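Local atomic coordinates of bifunctional GH43-CE protein (Bacteroides eggerthii, PDB entry 6MLY), a protein that probably acts in xylan breakdown, joining a family 43 glycoside hydrolase, annotated as a beta-xylosidase, to a putative carbohydrate esterase. Residues S110-T115 with S138-D143. Numbering follows the deposited sequence.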
# COMPACT_ATOMS: atom_id res chain seq x y z
N SER A 110 23.21 -23.00 -10.28
CA SER A 110 22.75 -22.82 -11.65
C SER A 110 21.49 -21.94 -11.68
O SER A 110 20.70 -21.97 -10.75
CB SER A 110 22.48 -24.14 -12.32
OG SER A 110 21.22 -24.65 -11.93
N THR A 111 21.33 -21.17 -12.76
CA THR A 111 20.05 -20.59 -13.14
C THR A 111 19.97 -20.49 -14.67
O THR A 111 20.95 -20.73 -15.37
CB THR A 111 19.82 -19.23 -12.47
OG1 THR A 111 18.48 -18.83 -12.76
CG2 THR A 111 20.77 -18.15 -12.94
N PHE A 112 18.78 -20.10 -15.15
CA PHE A 112 18.48 -19.85 -16.56
C PHE A 112 17.74 -18.51 -16.66
O PHE A 112 17.34 -17.95 -15.63
CB PHE A 112 17.61 -20.98 -17.13
CG PHE A 112 16.25 -21.08 -16.50
CD1 PHE A 112 15.12 -20.62 -17.16
CD2 PHE A 112 16.09 -21.63 -15.23
CE1 PHE A 112 13.87 -20.70 -16.56
CE2 PHE A 112 14.84 -21.70 -14.64
CZ PHE A 112 13.73 -21.24 -15.31
N ALA A 113 17.56 -18.02 -17.89
CA ALA A 113 16.83 -16.77 -18.11
C ALA A 113 16.33 -16.69 -19.56
O ALA A 113 17.12 -16.84 -20.50
CB ALA A 113 17.71 -15.60 -17.78
N GLN A 114 15.03 -16.41 -19.71
CA GLN A 114 14.37 -16.15 -21.00
C GLN A 114 14.80 -14.79 -21.55
O GLN A 114 14.68 -14.55 -22.75
CB GLN A 114 12.85 -16.22 -20.84
CG GLN A 114 12.36 -17.58 -20.38
CD GLN A 114 10.88 -17.60 -20.09
OE1 GLN A 114 10.06 -17.71 -21.00
NE2 GLN A 114 10.53 -17.50 -18.82
N THR A 115 15.30 -13.91 -20.68
CA THR A 115 15.86 -12.62 -21.06
C THR A 115 16.98 -12.78 -22.10
O THR A 115 17.19 -11.86 -22.89
CB THR A 115 16.35 -11.85 -19.82
OG1 THR A 115 15.22 -11.63 -18.97
CG2 THR A 115 17.01 -10.53 -20.16
N SER A 138 22.97 -22.44 -24.33
CA SER A 138 21.56 -22.43 -24.73
C SER A 138 21.07 -23.87 -24.91
O SER A 138 21.89 -24.76 -25.11
CB SER A 138 21.37 -21.64 -26.00
OG SER A 138 21.62 -20.26 -25.76
N PRO A 139 19.75 -24.09 -24.83
CA PRO A 139 18.75 -23.09 -24.49
C PRO A 139 18.69 -22.81 -22.98
O PRO A 139 19.64 -23.11 -22.25
CB PRO A 139 17.42 -23.71 -24.97
CG PRO A 139 17.66 -25.20 -24.88
CD PRO A 139 19.12 -25.35 -25.25
N ALA A 140 17.59 -22.19 -22.54
CA ALA A 140 17.21 -22.17 -21.14
C ALA A 140 16.45 -23.47 -20.83
O ALA A 140 15.45 -23.77 -21.49
CB ALA A 140 16.37 -20.95 -20.86
N TYR A 141 16.94 -24.24 -19.86
CA TYR A 141 16.24 -25.43 -19.39
C TYR A 141 15.31 -25.02 -18.24
O TYR A 141 15.75 -24.51 -17.22
CB TYR A 141 17.25 -26.53 -19.04
CG TYR A 141 18.09 -27.02 -20.19
CD1 TYR A 141 17.76 -28.18 -20.88
CD2 TYR A 141 19.22 -26.32 -20.59
CE1 TYR A 141 18.54 -28.63 -21.94
CE2 TYR A 141 20.01 -26.77 -21.64
CZ TYR A 141 19.66 -27.92 -22.32
OH TYR A 141 20.44 -28.34 -23.37
N HIS A 142 14.01 -25.26 -18.44
CA HIS A 142 12.95 -24.70 -17.60
C HIS A 142 12.91 -25.46 -16.26
O HIS A 142 12.59 -26.64 -16.22
CB HIS A 142 11.62 -24.73 -18.36
CG HIS A 142 10.49 -24.01 -17.70
ND1 HIS A 142 10.35 -22.63 -17.77
CD2 HIS A 142 9.42 -24.46 -17.01
CE1 HIS A 142 9.26 -22.27 -17.12
NE2 HIS A 142 8.67 -23.38 -16.64
N ASP A 143 13.23 -24.74 -15.17
CA ASP A 143 13.17 -25.25 -13.80
C ASP A 143 14.00 -26.53 -13.70
O ASP A 143 13.52 -27.54 -13.17
CB ASP A 143 11.73 -25.54 -13.36
CG ASP A 143 10.76 -24.41 -13.64
OD1 ASP A 143 11.09 -23.56 -14.50
OD2 ASP A 143 9.70 -24.39 -13.00
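Phe112 packs its ring against residues 140-143, meeting Ala140 CB, Tyr141 O and Asp143, and this one side chain carries nearly all of the contact. Chi1 of 64° puts Phe112 CG between the backbone N and the carbonyl carbon. Tyr141 O lies over one face of the ring, 3.5 Å from Phe112 CD2 and displaced toward the rim, with His142 CA on that same face. Tyr141 O itself is hydrogen-bonded to His144 ND1. Apolar side-chain contact comes from Ala140 CB, 3.9 Å from Phe112 CD1 and beside Phe112 CB.

Phe112 belongs to strand 106-113 of a four-stranded antiparallel sheet in the glycoside hydrolase family 43 domain, a family built as a five-bladed beta-propeller. Residues 138-143 leave an outermost strand of that sheet, 133-137, and lead to strand 145-148, so the contact joins the loop between these two strands to strand 106-113. Thr119 OG1, on the intervening strand 118-124, is hydrogen-bonded to both Pro139 O and Tyr141 N.

Polar atoms meet the far end of the ring: Asp143 N is 3.5 Å from Phe112 CE2, and Asp143 OD1 is 3.6 Å from Phe112 CZ, the carboxylate tilted 32° from the ring plane. OD1 also sits over the centre of the His142 ring. Asp143 is predicted to modulate the pKa of the catalytic acid and to orient it and the substrate. The Phe112 and His142 rings meet obliquely, centroids 5.9 Å apart.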